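Local coordinates for Exo-poly-alpha-D-galacturonosidase (Thermotoga maritima, PDB 3JUR), which probably hydrolyses polygalacturonic acid in pectin, as an exo-acting polygalacturonase of glycoside hydrolase family 28 built on a parallel beta-helix, at residues T87-P92 and D134-N139; T71-L76 and E95-V100. All blocks are in the same frame, centred on the assembly; numbering follows the deposited sequence.

Contact 1: residues T87-P92 and D134-N139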
# COMPACT_ATOMS: atom_id res chain seq x y z
N THR D 87 2.95 -46.79 -25.38
CA THR D 87 4.22 -46.15 -25.06
C THR D 87 5.24 -46.51 -26.14
O THR D 87 5.37 -47.68 -26.53
CB THR D 87 4.75 -46.61 -23.67
OG1 THR D 87 3.84 -46.19 -22.64
CG2 THR D 87 6.14 -46.03 -23.37
N ILE D 88 5.94 -45.49 -26.64
CA ILE D 88 7.15 -45.72 -27.44
C ILE D 88 8.33 -45.52 -26.51
O ILE D 88 8.58 -44.41 -26.03
CB ILE D 88 7.25 -44.77 -28.67
CG1 ILE D 88 6.07 -44.99 -29.62
CG2 ILE D 88 8.56 -45.01 -29.40
CD1 ILE D 88 5.98 -43.98 -30.76
N LYS D 89 9.05 -46.61 -26.22
CA LYS D 89 10.18 -46.56 -25.30
C LYS D 89 11.48 -46.75 -26.08
O LYS D 89 11.72 -47.81 -26.67
CB LYS D 89 10.06 -47.62 -24.20
CG LYS D 89 11.19 -47.57 -23.17
CD LYS D 89 11.01 -48.60 -22.05
CE LYS D 89 12.12 -48.47 -21.00
NZ LYS D 89 12.17 -47.09 -20.44
N PHE D 90 12.31 -45.71 -26.08
CA PHE D 90 13.52 -45.70 -26.87
C PHE D 90 14.66 -46.43 -26.20
O PHE D 90 14.91 -46.24 -25.01
CB PHE D 90 13.91 -44.27 -27.24
CG PHE D 90 12.94 -43.63 -28.19
CD1 PHE D 90 11.84 -42.93 -27.71
CD2 PHE D 90 13.11 -43.76 -29.56
CE1 PHE D 90 10.93 -42.35 -28.58
CE2 PHE D 90 12.21 -43.19 -30.44
CZ PHE D 90 11.12 -42.49 -29.95
N ILE D 91 15.33 -47.29 -26.96
CA ILE D 91 16.47 -48.06 -26.45
C ILE D 91 17.70 -47.13 -26.33
O ILE D 91 18.17 -46.60 -27.34
CB ILE D 91 16.77 -49.31 -27.31
CG1 ILE D 91 15.52 -50.20 -27.42
CG2 ILE D 91 17.93 -50.11 -26.71
CD1 ILE D 91 15.54 -51.20 -28.57
N PRO D 92 18.20 -46.94 -25.10
CA PRO D 92 19.26 -45.97 -24.83
C PRO D 92 20.68 -46.50 -25.12
O PRO D 92 21.56 -46.42 -24.26
CB PRO D 92 19.08 -45.70 -23.34
CG PRO D 92 18.61 -47.02 -22.79
CD PRO D 92 17.77 -47.64 -23.87
N ASP D 134 8.94 -42.25 -24.30
CA ASP D 134 9.85 -42.50 -23.18
C ASP D 134 11.29 -42.64 -23.69
O ASP D 134 11.65 -43.67 -24.27
CB ASP D 134 9.38 -43.75 -22.42
CG ASP D 134 10.29 -44.12 -21.25
OD1 ASP D 134 11.29 -43.40 -20.96
OD2 ASP D 134 10.00 -45.15 -20.62
N GLY D 135 12.08 -41.60 -23.48
CA GLY D 135 13.46 -41.54 -23.97
C GLY D 135 14.46 -42.41 -23.23
O GLY D 135 15.60 -42.55 -23.68
N SER D 136 14.03 -42.97 -22.11
CA SER D 136 14.83 -43.87 -21.27
C SER D 136 16.11 -43.27 -20.68
O SER D 136 17.01 -44.02 -20.27
CB SER D 136 15.14 -45.19 -22.00
OG SER D 136 13.96 -45.87 -22.35
N ALA D 137 16.20 -41.95 -20.63
CA ALA D 137 17.34 -41.30 -19.98
C ALA D 137 17.20 -41.34 -18.46
O ALA D 137 16.10 -41.21 -17.92
CB ALA D 137 17.48 -39.87 -20.46
N ASP D 138 18.32 -41.54 -17.79
CA ASP D 138 18.38 -41.55 -16.33
C ASP D 138 19.84 -41.36 -15.93
O ASP D 138 20.66 -40.98 -16.76
CB ASP D 138 17.78 -42.86 -15.75
CG ASP D 138 18.43 -44.11 -16.33
OD1 ASP D 138 19.55 -44.03 -16.87
OD2 ASP D 138 17.81 -45.19 -16.24
N ASN D 139 20.17 -41.61 -14.66
CA ASN D 139 21.53 -41.45 -14.17
C ASN D 139 22.54 -42.45 -14.74
O ASN D 139 23.75 -42.31 -14.53
CB ASN D 139 21.56 -41.50 -12.64
CG ASN D 139 20.88 -40.30 -12.00
OD1 ASN D 139 20.47 -39.35 -12.68
ND2 ASN D 139 20.75 -40.34 -10.68
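Ser136 OG sits at the centre of this contact, gripped by two bonds: it donates to Phe90 O at 2.8 Å, in the carbonyl plane, and accepts from Lys89 NZ at 2.9 Å. The same ammonium reaches Asp134 OD2, also at 2.9 Å, in a salt bridge that meets the oxygen from above the carboxylate plane. Lys89 gets there by running alongside Asp134, both with CG anti to the backbone N; its chain stays extended until the last torsion (chi4 56°) turns NZ back over the carboxylate and hydroxyl. An alanine here in place of Lys89 would remove the donor shared by Asp134 OD2 and Ser136 OG and would probably loosen the turn after the strand. The other carboxylate oxygen, Asp134 OD1, takes the backbone N of Ser136, closing an Asx turn, and also accepts from ND2 of Asn210, just beyond strand 207-209 of the next rung. With phi and psi of 61° and 19°, Ser136 swings its CB back towards Phe90 and Pro92, and Pro92 CG packs 4.0 Å from Ser136 CB. Behind these side chains lies the backbone ladder: Asp134 N to Ile88 O and Phe90 N to Asp134 O, both 2.8 Å and nearly straight, bracket Lys89. Asp134 O also lies at the edge of the Phe90 ring, near its plane. Strand 87-90 is flanked on its other edge by strand 68-75, and strand 132-134 continues the pairing to 207-209, the stacked parallel rungs of the right-handed beta-helix of family 28.

Contact 2: residues T71-L76 and E95-V100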
# COMPACT_ATOMS: atom_id res chain seq x y z
N THR D 71 12.33 -49.41 -29.35
CA THR D 71 12.84 -49.01 -30.66
C THR D 71 14.04 -48.08 -30.54
O THR D 71 14.21 -47.39 -29.53
CB THR D 71 11.74 -48.33 -31.54
OG1 THR D 71 12.32 -47.83 -32.74
CG2 THR D 71 11.08 -47.18 -30.80
N GLY D 72 14.87 -48.07 -31.58
CA GLY D 72 15.87 -47.02 -31.75
C GLY D 72 15.16 -45.80 -32.31
O GLY D 72 13.93 -45.74 -32.29
N PRO D 73 15.93 -44.82 -32.83
CA PRO D 73 15.32 -43.58 -33.31
C PRO D 73 14.30 -43.81 -34.43
O PRO D 73 14.46 -44.73 -35.23
CB PRO D 73 16.53 -42.79 -33.85
CG PRO D 73 17.53 -43.83 -34.20
CD PRO D 73 17.37 -44.88 -33.14
N ILE D 74 13.26 -42.99 -34.46
CA ILE D 74 12.22 -43.06 -35.49
C ILE D 74 12.41 -41.90 -36.45
O ILE D 74 12.48 -40.74 -36.03
CB ILE D 74 10.80 -42.99 -34.87
CG1 ILE D 74 10.51 -44.24 -34.03
CG2 ILE D 74 9.73 -42.78 -35.94
CD1 ILE D 74 9.35 -44.08 -33.06
N HIS D 75 12.52 -42.22 -37.74
CA HIS D 75 12.66 -41.20 -38.77
C HIS D 75 11.36 -41.01 -39.55
O HIS D 75 10.93 -41.90 -40.29
CB HIS D 75 13.83 -41.52 -39.71
CG HIS D 75 15.18 -41.25 -39.10
ND1 HIS D 75 16.35 -41.38 -39.80
CD2 HIS D 75 15.52 -40.84 -37.85
CE1 HIS D 75 17.37 -41.08 -39.01
NE2 HIS D 75 16.89 -40.75 -37.83
N LEU D 76 10.72 -39.87 -39.34
CA LEU D 76 9.48 -39.55 -40.02
C LEU D 76 9.76 -39.07 -41.45
O LEU D 76 10.88 -38.69 -41.77
CB LEU D 76 8.68 -38.49 -39.24
CG LEU D 76 8.22 -38.91 -37.84
CD1 LEU D 76 7.80 -37.70 -37.01
CD2 LEU D 76 7.09 -39.94 -37.89
N GLU D 95 24.88 -46.29 -30.09
CA GLU D 95 25.16 -46.98 -31.35
C GLU D 95 23.93 -47.00 -32.27
O GLU D 95 24.06 -46.85 -33.49
CB GLU D 95 25.64 -48.41 -31.06
CG GLU D 95 26.64 -48.95 -32.07
CD GLU D 95 28.09 -48.58 -31.75
OE1 GLU D 95 28.44 -47.38 -31.78
OE2 GLU D 95 28.89 -49.51 -31.48
N ARG D 96 22.75 -47.16 -31.68
CA ARG D 96 21.48 -47.18 -32.42
C ARG D 96 21.12 -45.86 -33.10
O ARG D 96 20.24 -45.83 -33.96
CB ARG D 96 20.34 -47.64 -31.50
CG ARG D 96 20.44 -49.11 -31.11
CD ARG D 96 19.33 -49.48 -30.15
NE ARG D 96 19.42 -50.87 -29.74
CZ ARG D 96 18.77 -51.88 -30.31
NH1 ARG D 96 17.96 -51.68 -31.34
NH2 ARG D 96 18.93 -53.11 -29.83
N TYR D 97 21.81 -44.79 -32.73
CA TYR D 97 21.48 -43.43 -33.18
C TYR D 97 22.49 -42.94 -34.22
O TYR D 97 22.64 -41.74 -34.46
CB TYR D 97 21.35 -42.49 -31.98
CG TYR D 97 20.25 -42.95 -31.04
CD1 TYR D 97 18.97 -42.41 -31.12
CD2 TYR D 97 20.49 -43.96 -30.10
CE1 TYR D 97 17.96 -42.85 -30.28
CE2 TYR D 97 19.48 -44.41 -29.26
CZ TYR D 97 18.21 -43.85 -29.35
OH TYR D 97 17.21 -44.29 -28.52
N LEU D 98 23.18 -43.89 -34.83
CA LEU D 98 24.10 -43.64 -35.93
C LEU D 98 23.56 -44.32 -37.20
O LEU D 98 22.78 -45.27 -37.09
CB LEU D 98 25.50 -44.16 -35.57
CG LEU D 98 26.22 -43.52 -34.38
CD1 LEU D 98 27.42 -44.36 -33.96
CD2 LEU D 98 26.64 -42.09 -34.68
N PRO D 99 23.98 -43.86 -38.40
CA PRO D 99 24.95 -42.79 -38.67
C PRO D 99 24.51 -41.41 -38.21
O PRO D 99 23.31 -41.18 -37.96
CB PRO D 99 25.09 -42.82 -40.21
CG PRO D 99 23.89 -43.54 -40.70
CD PRO D 99 23.55 -44.53 -39.63
N VAL D 100 25.48 -40.51 -38.10
CA VAL D 100 25.24 -39.11 -37.75
C VAL D 100 24.27 -38.44 -38.74
O VAL D 100 24.27 -38.76 -39.92
CB VAL D 100 26.56 -38.30 -37.66
CG1 VAL D 100 27.38 -38.74 -36.45
CG2 VAL D 100 27.40 -38.44 -38.94
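Pro73 lies over one face of the Tyr97 ring, its CD 3.8 Å from the ring centroid and 23° off the normal, a CH-pi contact. The proline does not sit squarely over the centre: CD is displaced toward the rim on the CD1-CE1 side, 3.6 Å from Tyr97 CE1, and CB follows over the same side of the ring at 3.7 Å from Tyr97 CD1. Proline and tyrosine cross obliquely, so the pyrrolidine offers CB, CG and CD to the aromatic face while CG and CD also meet the backbone carbonyl of Arg96, with Pro73 CD 3.1 Å from Arg96 O. Tyr97 is set in place by its first torsion, CG anti to the carbonyl carbon (chi1 -60°), which carries the phenol back until OH reaches Ile91 O, just after strand 87-90, in a hydrogen bond. Trp142 packs edge-to-face with the same ring, and Phe90 and Leu116 touch it too. The contact belongs to the parallel beta-helix: Pro73 interrupts strand 68-75 where one rung bends, and 95-100 comes from the long connection that leaves the next rung after strand 87-90 and folds back against that bend. Gly72, with no side chain to place, passes close beside Arg96, their CA atoms 5.7 Å apart. Arg96 itself directs its CB toward 71-76, but its extended chain then carries the guanidinium on to a salt bridge with Asp42. Within the bend Thr71 OG1 donates to Gly72 O at 2.7 Å from above the carbonyl plane; from outside it, Ser44 OG bonds the backbone N of Gly72.

How the contacts relate
Both contacts are largely buried and draw on neighbouring rungs of the beta-helix, since strand 87-90 of contact 1 pairs with strand 68-75 of contact 2. Contact 1 runs along the stack and is mostly polar: a parallel backbone pairing finished by charged and hydroxyl groups. Contact 2 sets a connecting segment against a bend and relies on apolar packing, with Arg96 and Tyr97 finding their polar partners outside it. Ile91 joins them: besides holding the Tyr97 hydroxyl through its O, it brings its N to Thr71 O at 2.8 Å, while Ile91 CG2 packs on Arg96. Phe90 CD2 also packs against Gly72 O.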